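Local atomic coordinates of putative angiotensinogen (Lampetra fluviatilis, PDB entry 5INW), a protein that belongs to the serpin family, binds heparin and inhibits thrombin, an inhibition that heparin promotes. Residues L347-F352 / L399-E404; Y247-W252 / G405-A410; A122-S127 / A377-I382. The protein carries 1 engineered substitution. All blocks are in the same frame, centred on the assembly; numbering follows the deposited sequence.

Interaction 1 of 3, residues L347-F352 / L399-E404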
loop_
_atom_site.group_PDB
_atom_site.type_symbol
_atom_site.label_atom_id
_atom_site.label_comp_id
_atom_site.label_asym_id
_atom_site.label_seq_id
_atom_site.Cartn_x
_atom_site.Cartn_y
_atom_site.Cartn_z
ATOM N N LEU A 347 -26.347 5.528 -3.033
ATOM C CA LEU A 347 -24.922 5.846 -2.956
ATOM C C LEU A 347 -24.542 6.835 -4.016
ATOM O O LEU A 347 -24.988 6.717 -5.152
ATOM C CB LEU A 347 -24.066 4.598 -3.107
ATOM C CG LEU A 347 -22.542 4.804 -3.053
ATOM C CD1 LEU A 347 -22.058 5.297 -1.711
ATOM C CD2 LEU A 347 -21.817 3.515 -3.422
ATOM N N SER A 348 -23.707 7.790 -3.630
ATOM C CA SER A 348 -23.101 8.784 -4.530
ATOM C C SER A 348 -21.571 8.750 -4.283
ATOM O O SER A 348 -21.132 8.943 -3.142
ATOM C CB SER A 348 -23.664 10.187 -4.238
ATOM O OG SER A 348 -25.031 10.142 -3.804
ATOM N N LEU A 349 -20.777 8.458 -5.319
ATOM C CA LEU A 349 -19.328 8.266 -5.201
ATOM C C LEU A 349 -18.554 8.849 -6.377
ATOM O O LEU A 349 -18.817 8.443 -7.518
ATOM C CB LEU A 349 -19.008 6.765 -5.156
ATOM C CG LEU A 349 -17.567 6.247 -4.928
ATOM C CD1 LEU A 349 -17.108 6.650 -3.546
ATOM C CD2 LEU A 349 -17.494 4.723 -5.080
ATOM N N PRO A 350 -17.534 9.712 -6.107
ATOM C CA PRO A 350 -16.675 10.250 -7.172
ATOM C C PRO A 350 -15.972 9.189 -8.023
ATOM O O PRO A 350 -15.685 8.106 -7.539
ATOM C CB PRO A 350 -15.650 11.077 -6.407
ATOM C CG PRO A 350 -16.361 11.519 -5.176
ATOM C CD PRO A 350 -17.281 10.388 -4.818
ATOM N N LYS A 351 -15.744 9.536 -9.292
ATOM C CA LYS A 351 -14.968 8.779 -10.287
ATOM C C LYS A 351 -13.704 9.632 -10.497
ATOM O O LYS A 351 -13.785 10.844 -10.762
ATOM C CB LYS A 351 -15.787 8.652 -11.576
ATOM C CG LYS A 351 -15.093 8.121 -12.831
ATOM C CD LYS A 351 -16.121 8.077 -13.970
ATOM C CE LYS A 351 -15.554 8.090 -15.385
ATOM N NZ LYS A 351 -14.762 6.880 -15.790
ATOM N N PHE A 352 -12.542 9.020 -10.333
ATOM C CA PHE A 352 -11.302 9.768 -10.268
ATOM C C PHE A 352 -10.117 8.861 -10.401
ATOM O O PHE A 352 -10.234 7.661 -10.173
ATOM C CB PHE A 352 -11.186 10.487 -8.931
ATOM C CG PHE A 352 -11.221 9.568 -7.734
ATOM C CD1 PHE A 352 -12.421 9.166 -7.198
ATOM C CD2 PHE A 352 -10.060 9.102 -7.144
ATOM C CE1 PHE A 352 -12.460 8.309 -6.100
ATOM C CE2 PHE A 352 -10.095 8.248 -6.048
ATOM C CZ PHE A 352 -11.302 7.861 -5.520
ATOM N N LEU A 399 -4.642 5.204 -7.545
ATOM C CA LEU A 399 -5.990 4.724 -7.267
ATOM C C LEU A 399 -6.904 5.231 -8.359
ATOM O O LEU A 399 -6.934 6.403 -8.608
ATOM C CB LEU A 399 -6.486 5.183 -5.879
ATOM C CG LEU A 399 -7.926 4.754 -5.546
ATOM C CD1 LEU A 399 -8.093 3.232 -5.612
ATOM C CD2 LEU A 399 -8.362 5.288 -4.184
ATOM N N HIS A 400 -7.611 4.327 -9.014
ATOM C CA HIS A 400 -8.508 4.656 -10.084
ATOM C C HIS A 400 -9.829 4.003 -9.722
ATOM O O HIS A 400 -9.913 2.816 -9.608
ATOM C CB HIS A 400 -7.936 4.151 -11.429
ATOM C CG HIS A 400 -8.698 4.595 -12.653
ATOM N ND1 HIS A 400 -8.646 3.908 -13.855
ATOM C CD2 HIS A 400 -9.541 5.640 -12.861
ATOM C CE1 HIS A 400 -9.413 4.514 -14.751
ATOM N NE2 HIS A 400 -9.959 5.574 -14.175
ATOM N N VAL A 401 -10.832 4.805 -9.456
ATOM C CA VAL A 401 -12.178 4.326 -9.252
ATOM C C VAL A 401 -13.052 4.728 -10.467
ATOM O O VAL A 401 -12.998 5.881 -10.941
ATOM C CB VAL A 401 -12.761 4.893 -7.929
ATOM C CG1 VAL A 401 -14.211 4.469 -7.748
ATOM C CG2 VAL A 401 -11.901 4.438 -6.745
ATOM N N ASN A 402 -13.844 3.779 -10.960
ATOM C CA ASN A 402 -14.771 4.047 -12.016
ATOM C C ASN A 402 -16.000 3.156 -11.893
ATOM O O ASN A 402 -16.135 2.455 -10.912
ATOM C CB ASN A 402 -14.058 3.992 -13.374
ATOM C CG ASN A 402 -13.665 2.604 -13.807
ATOM O OD1 ASN A 402 -13.960 1.573 -13.165
ATOM N ND2 ASN A 402 -13.000 2.562 -14.953
ATOM N N GLU A 403 -16.893 3.200 -12.881
ATOM C CA GLU A 403 -18.129 2.428 -12.861
ATOM C C GLU A 403 -17.916 0.921 -12.755
ATOM O O GLU A 403 -18.752 0.264 -12.172
ATOM C CB GLU A 403 -18.973 2.722 -14.129
ATOM C CG GLU A 403 -19.671 4.077 -14.172
ATOM C CD GLU A 403 -18.806 5.266 -14.580
ATOM O OE1 GLU A 403 -17.597 5.107 -14.834
ATOM O OE2 GLU A 403 -19.375 6.386 -14.685
ATOM N N GLU A 404 -16.844 0.369 -13.351
ATOM C CA GLU A 404 -16.572 -1.088 -13.281
ATOM C C GLU A 404 -16.012 -1.493 -11.929
ATOM O O GLU A 404 -16.181 -2.642 -11.489
ATOM C CB GLU A 404 -15.560 -1.589 -14.333
ATOM C CG GLU A 404 -15.824 -1.167 -15.777
ATOM C CD GLU A 404 -17.098 -1.754 -16.460
ATOM O OE1 GLU A 404 -17.730 -1.023 -17.280
ATOM O OE2 GLU A 404 -17.483 -2.929 -16.222
#

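Interaction 2 of 3, residues Y247-W252 / G405-A410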
loop_
_atom_site.group_PDB
_atom_site.type_symbol
_atom_site.label_atom_id
_atom_site.label_comp_id
_atom_site.label_asym_id
_atom_site.label_seq_id
_atom_site.Cartn_x
_atom_site.Cartn_y
_atom_site.Cartn_z
ATOM N N TYR A 247 -0.270 -4.914 -7.708
ATOM C CA TYR A 247 -1.306 -4.500 -8.618
ATOM C C TYR A 247 -2.595 -5.170 -8.219
ATOM O O TYR A 247 -2.609 -6.397 -8.099
ATOM C CB TYR A 247 -0.972 -4.947 -10.031
ATOM C CG TYR A 247 -2.084 -4.678 -11.022
ATOM C CD1 TYR A 247 -2.195 -3.457 -11.604
ATOM C CD2 TYR A 247 -3.049 -5.658 -11.341
ATOM C CE1 TYR A 247 -3.202 -3.191 -12.502
ATOM C CE2 TYR A 247 -4.087 -5.406 -12.225
ATOM C CZ TYR A 247 -4.155 -4.153 -12.812
ATOM O OH TYR A 247 -5.132 -3.777 -13.733
ATOM N N PHE A 248 -3.659 -4.371 -8.070
ATOM C CA PHE A 248 -5.005 -4.850 -7.775
ATOM C C PHE A 248 -6.003 -4.346 -8.809
ATOM O O PHE A 248 -5.996 -3.148 -9.141
ATOM C CB PHE A 248 -5.407 -4.322 -6.395
ATOM C CG PHE A 248 -6.890 -4.348 -6.116
ATOM C CD1 PHE A 248 -7.528 -5.540 -5.805
ATOM C CD2 PHE A 248 -7.627 -3.182 -6.121
ATOM C CE1 PHE A 248 -8.877 -5.576 -5.549
ATOM C CE2 PHE A 248 -8.989 -3.204 -5.859
ATOM C CZ PHE A 248 -9.609 -4.399 -5.552
ATOM N N LYS A 249 -6.854 -5.232 -9.332
ATOM C CA LYS A 249 -7.984 -4.774 -10.151
ATOM C C LYS A 249 -9.217 -5.571 -9.840
ATOM O O LYS A 249 -9.307 -6.742 -10.190
ATOM C CB LYS A 249 -7.708 -4.827 -11.640
ATOM C CG LYS A 249 -8.804 -4.181 -12.486
ATOM C CD LYS A 249 -8.423 -4.236 -13.953
ATOM C CE LYS A 249 -9.580 -3.832 -14.827
ATOM N NZ LYS A 249 -9.294 -4.211 -16.233
ATOM N N GLY A 250 -10.165 -4.900 -9.186
ATOM C CA GLY A 250 -11.387 -5.510 -8.730
ATOM C C GLY A 250 -12.610 -4.889 -9.354
ATOM O O GLY A 250 -12.771 -3.695 -9.385
ATOM N N SER A 251 -13.473 -5.739 -9.866
ATOM C CA SER A 251 -14.817 -5.318 -10.336
ATOM C C SER A 251 -15.731 -5.182 -9.154
ATOM O O SER A 251 -15.713 -6.067 -8.258
ATOM C CB SER A 251 -15.402 -6.343 -11.281
ATOM O OG SER A 251 -14.918 -6.094 -12.538
ATOM N N TRP A 252 -16.544 -4.124 -9.140
ATOM C CA TRP A 252 -17.555 -3.994 -8.070
ATOM C C TRP A 252 -18.494 -5.207 -8.137
ATOM O O TRP A 252 -18.762 -5.780 -9.220
ATOM C CB TRP A 252 -18.405 -2.750 -8.225
ATOM C CG TRP A 252 -17.697 -1.503 -8.174
ATOM C CD1 TRP A 252 -17.616 -0.579 -9.159
ATOM C CD2 TRP A 252 -16.950 -0.982 -7.063
ATOM N NE1 TRP A 252 -16.846 0.490 -8.750
ATOM C CE2 TRP A 252 -16.445 0.279 -7.454
ATOM C CE3 TRP A 252 -16.667 -1.448 -5.789
ATOM C CZ2 TRP A 252 -15.672 1.064 -6.615
ATOM C CZ3 TRP A 252 -15.924 -0.669 -4.972
ATOM C CH2 TRP A 252 -15.401 0.569 -5.387
ATOM N N GLY A 405 -15.262 -0.599 -11.309
ATOM C CA GLY A 405 -14.440 -1.051 -10.237
ATOM C C GLY A 405 -13.272 -0.163 -9.924
ATOM O O GLY A 405 -13.341 1.043 -10.110
ATOM N N THR A 406 -12.245 -0.772 -9.352
ATOM C CA THR A 406 -11.130 -0.058 -8.855
ATOM C C THR A 406 -9.861 -0.702 -9.405
ATOM O O THR A 406 -9.775 -1.929 -9.435
ATOM C CB THR A 406 -11.100 -0.118 -7.311
ATOM O OG1 THR A 406 -12.267 0.506 -6.770
ATOM C CG2 THR A 406 -9.860 0.542 -6.760
ATOM N N GLU A 407 -8.909 0.128 -9.847
ATOM C CA GLU A 407 -7.604 -0.315 -10.264
ATOM C C GLU A 407 -6.642 0.401 -9.368
ATOM O O GLU A 407 -6.823 1.603 -9.109
ATOM C CB GLU A 407 -7.351 0.075 -11.701
ATOM C CG GLU A 407 -6.509 -0.959 -12.453
ATOM C CD GLU A 407 -5.727 -0.407 -13.638
ATOM O OE1 GLU A 407 -5.666 -1.116 -14.651
ATOM O OE2 GLU A 407 -5.153 0.725 -13.556
ATOM N N ALA A 408 -5.667 -0.325 -8.815
ATOM C CA ALA A 408 -4.698 0.267 -7.863
ATOM C C ALA A 408 -3.349 -0.364 -8.038
ATOM O O ALA A 408 -3.278 -1.586 -8.032
ATOM C CB ALA A 408 -5.154 0.121 -6.410
ATOM N N LYS A 409 -2.306 0.469 -8.138
ATOM C CA LYS A 409 -0.920 0.041 -8.270
ATOM C C LYS A 409 -0.171 0.617 -7.085
ATOM O O LYS A 409 -0.485 1.708 -6.668
ATOM C CB LYS A 409 -0.300 0.667 -9.507
ATOM C CG LYS A 409 -0.727 0.084 -10.826
ATOM C CD LYS A 409 -0.453 1.040 -12.008
ATOM C CE LYS A 409 -1.507 0.854 -13.122
ATOM N NZ LYS A 409 -2.020 2.103 -13.789
ATOM N N ALA A 410 0.840 -0.090 -6.595
ATOM C CA ALA A 410 1.877 0.493 -5.745
ATOM C C ALA A 410 3.233 -0.050 -6.126
ATOM O O ALA A 410 3.330 -1.124 -6.670
ATOM C CB ALA A 410 1.611 0.195 -4.270
#

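Interaction 3 of 3, residues A122-S127 / A377-I382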
loop_
_atom_site.group_PDB
_atom_site.type_symbol
_atom_site.label_atom_id
_atom_site.label_comp_id
_atom_site.label_asym_id
_atom_site.label_seq_id
_atom_site.Cartn_x
_atom_site.Cartn_y
_atom_site.Cartn_z
ATOM N N ALA A 122 16.072 -9.412 5.914
ATOM C CA ALA A 122 16.782 -10.625 5.610
ATOM C C ALA A 122 18.259 -10.451 5.477
ATOM O O ALA A 122 19.011 -11.383 5.730
ATOM C CB ALA A 122 16.228 -11.227 4.336
ATOM N N GLY A 123 18.701 -9.269 5.098
ATOM C CA GLY A 123 20.129 -8.946 5.103
ATOM C C GLY A 123 20.651 -8.137 6.298
ATOM O O GLY A 123 21.822 -7.740 6.314
ATOM N N ALA A 124 19.809 -7.869 7.287
ATOM C CA ALA A 124 20.211 -6.971 8.341
ATOM C C ALA A 124 20.825 -7.803 9.381
ATOM O O ALA A 124 20.505 -8.993 9.529
ATOM C CB ALA A 124 19.028 -6.226 8.920
ATOM N N ASN A 125 21.742 -7.175 10.102
ATOM C CA ASN A 125 22.147 -7.699 11.397
ATOM C C ASN A 125 22.254 -6.635 12.499
ATOM O O ASN A 125 22.195 -5.443 12.238
ATOM C CB ASN A 125 23.428 -8.493 11.280
ATOM C CG ASN A 125 23.366 -9.740 12.120
ATOM O OD1 ASN A 125 22.425 -10.549 12.018
ATOM N ND2 ASN A 125 24.315 -9.882 13.003
ATOM N N GLY A 126 22.314 -7.096 13.745
ATOM C CA GLY A 126 22.527 -6.217 14.895
ATOM C C GLY A 126 21.384 -5.257 15.197
ATOM O O GLY A 126 20.198 -5.636 15.123
ATOM N N SER A 127 21.748 -4.033 15.573
ATOM C CA SER A 127 20.764 -2.984 15.861
ATOM C C SER A 127 19.762 -2.816 14.680
ATOM O O SER A 127 18.550 -2.700 14.912
ATOM C CB SER A 127 21.454 -1.623 16.178
ATOM O OG SER A 127 21.951 -1.005 14.976
ATOM N N ALA A 377 24.874 1.669 9.713
ATOM C CA ALA A 377 23.948 0.532 9.515
ATOM C C ALA A 377 24.671 -0.813 9.293
ATOM O O ALA A 377 25.703 -0.869 8.625
ATOM C CB ALA A 377 23.045 0.792 8.335
ATOM N N ASP A 378 24.072 -1.881 9.824
ATOM C CA ASP A 378 24.544 -3.225 9.632
ATOM C C ASP A 378 23.662 -4.076 8.666
ATOM O O ASP A 378 22.643 -4.677 9.068
ATOM C CB ASP A 378 24.651 -3.880 11.008
ATOM C CG ASP A 378 25.198 -5.320 10.969
ATOM O OD1 ASP A 378 25.126 -6.037 9.926
ATOM O OD2 ASP A 378 25.712 -5.748 12.020
ATOM N N LEU A 379 24.130 -4.180 7.415
ATOM C CA LEU A 379 23.559 -5.104 6.433
ATOM C C LEU A 379 24.558 -6.177 6.052
ATOM O O LEU A 379 24.791 -6.471 4.876
ATOM C CB LEU A 379 23.116 -4.334 5.214
ATOM C CG LEU A 379 21.989 -3.349 5.524
ATOM C CD1 LEU A 379 21.637 -2.591 4.254
ATOM C CD2 LEU A 379 20.746 -4.051 6.100
ATOM N N SER A 380 25.108 -6.805 7.079
ATOM C CA SER A 380 26.225 -7.696 6.902
ATOM C C SER A 380 25.821 -9.113 6.525
ATOM O O SER A 380 26.726 -9.916 6.224
ATOM C CB SER A 380 27.079 -7.725 8.177
ATOM O OG SER A 380 26.484 -8.498 9.204
ATOM N N ARG A 381 24.519 -9.447 6.604
ATOM C CA ARG A 381 24.010 -10.730 6.104
ATOM C C ARG A 381 23.913 -10.726 4.594
ATOM O O ARG A 381 23.797 -11.794 4.003
ATOM C CB ARG A 381 22.634 -11.109 6.692
ATOM C CG ARG A 381 22.610 -11.694 8.119
ATOM C CD ARG A 381 21.176 -12.114 8.510
ATOM N NE ARG A 381 21.007 -12.358 9.946
ATOM C CZ ARG A 381 20.827 -13.544 10.550
ATOM N NH1 ARG A 381 20.730 -14.698 9.874
ATOM N NH2 ARG A 381 20.718 -13.583 11.885
ATOM N N ILE A 382 23.949 -9.546 3.969
ATOM C CA ILE A 382 23.931 -9.437 2.503
ATOM C C ILE A 382 25.276 -9.792 1.905
ATOM O O ILE A 382 25.372 -10.620 1.013
ATOM C CB ILE A 382 23.553 -8.021 2.006
ATOM C CG1 ILE A 382 22.167 -7.633 2.501
ATOM C CG2 ILE A 382 23.511 -7.924 0.473
ATOM C CD1 ILE A 382 21.776 -6.202 2.184
#

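Interaction 1 of 3, residues L347-F352 / L399-E404
The carbonyl oxygen of Phe352 is gripped from the 399-404 side by two adjoining residues. Val401 N donates to Phe352 O at 3.0 Å, and the CA-H of His400 adds a weaker contact, His400 CA lying 3.5 Å from Phe352 O. The imidazole of His400 also turns an edge to this oxygen, with CD2 near it and the oxygen in the ring plane. In return Phe352 N donates to Val401 O at 3.2 Å, so Phe352 and Val401 form an antiparallel hydrogen-bonded pair.

CG of Phe352 takes the crowded position between its own backbone N and carbonyl carbon (chi1 59°), which swings the ring across toward strand 389-401. CB of Val401 stands over one face, CG2 of Val401 comes to 3.7 Å from CZ, and CD2 of Leu399 meets the ring edge 3.9 Å from CE2. The other methyl of Val401, CG1, reaches CD2 of Leu349 at 4.2 Å.

The polar pair is looser. Lys351 stays extended as far as CE and bends at its last torsion, and its NZ makes a weak salt bridge of 3.5 Å to Glu403 OE1; the two side chains cross at about a right angle. The stronger polar partner of Glu403 is the hydroxyl of Thr261, bonded to OE2.

Before Leu349 the strand lies away from 399-404, and Leu347 and Ser348 pair in a parallel ladder with the C-terminal peptide chain. A lysine of strand 6A paired with a glutamate at the end of strand 5A, where the two strands part, is known from the breach region of serpin beta-sheet A.

Interaction 2 of 3, residues Y247-W252 / G405-A410
With CG anti to the backbone N (chi1 174°), Tyr247 extends along the sheet face it shares with Glu407 and Lys409, while Glu407 stretches out beyond CG, bringing the phenol and the carboxylate together. Tyr247 OH donates to Glu407 OE1 at 2.9 Å; the oxygen lies in the plane of the ring, yet the hydroxyl meets it from above the carboxylate plane, with the two planes 69° apart. Lys409 runs beside the tyrosine in the same direction, CG near ring atom CD1, and curls its NZ back into a weak salt bridge with Glu407 OE2. A phenylalanine in place of Tyr247 would probably keep the ring packing but leave Glu407 OE1 without this donor and its carboxylate freer to turn.

On the other face, Phe248 brings its ring edge to CB of Ala408, 4.1 Å from CD2, and to CG2 of Thr406. In the backbone, N and O of Phe248 bond to O and N of Ala408, and N and O of Gly250 to O and N of Thr406, the four N-to-O distances running from 2.8 to 3.0 Å.

At the far end the Trp252 indole lies against Gly405, whose CA sits 3.5 Å from the centre of the five-membered ring in a CH-pi contact. A CB on Gly405 would run into Gly250 O. The indole NE1 bonds to Asn402 O, and Thr406 OG1 to the hydroxyl of Tyr302. Strand 405-417, antiparallel between 238-251 and 389-401, is the cleaved reactive loop inserted into sheet A as strand 4A, and 405-410 is its hinge end, as in a cleaved serpin.

Interaction 3 of 3, residues A122-S127 / A377-I382
Asn125 and Gly123, in the short connection between helices 110-122 and 126-136 of the serpin fold, grip the loop that leads from helix 361-369 toward strand 389-401. Backbone bonds come first. Asn125 N donates to Asp378 O at 2.8 Å, nearly straight at 170° but from above the carbonyl plane. Arg381 N donates to Gly123 O in a longer bond of 3.2 Å, also from well above the plane. Each of these two acceptors takes a CA-H as well: Leu379 CA approaches Gly123 O, and Ala124 CA approaches Asp378 O.

Among polar side chains, Arg381 spans the contact. Its chain is extended from CG to NE and passes along the carbonyl oxygens of Ala122 and Ala124 with CD, so that NE donates to Asn125 OD1 at 3.1 Å. The bond is bent, and the amide and guanidinium planes stand 57° apart. Asp378 makes an Asx turn: its OD1 takes the backbone N of Ser380, nearly along the C-O axis, at 2.9 Å. The Ser380 hydroxyl, folded back over its own backbone (chi1 76°), donates to the syn lone pair of the same oxygen, also at 2.9 Å. Two donors thus hold the carboxylate against Asn125, whose CB lies 3.3 Å from OD1. Asp378 N in turn bonds to the hydroxyl of Thr128, which ties the loop to helix 126-136 itself.

The apolar contacts are made by the buried Leu379 and Ile382. Leu379 CD2 rests on Ala124, 4.0 Å from its CB, and Ile382, also packed on Leu184 and Leu388, lays CG1 directly against Gly123 CA at 3.6 Å, where a side chain on the glycine would collide with it.

In the fold
Interactions 1 and 2 belong to one sheet: strands 389-401 and 405-417 are neighbours in it and consecutive in the chain, and the contacts touch, with His400 N close to Glu407 O and Glu404 O close to Trp252 N, both probable hydrogen bonds. Interaction 2 is buried and regular, a full antiparallel ladder with Phe248, Thr406 and Ala408 on one face and a tyrosine among charged groups on the other. Interaction 1, partly buried, keeps a single bridge and a weak salt bridge. Interaction 3, also partly buried, lies on the opposite side of the chain's centre, about 44 Å from interaction 1 between centres; lacking strands, it relies on loop carbonyls, an arginine and an Asx turn.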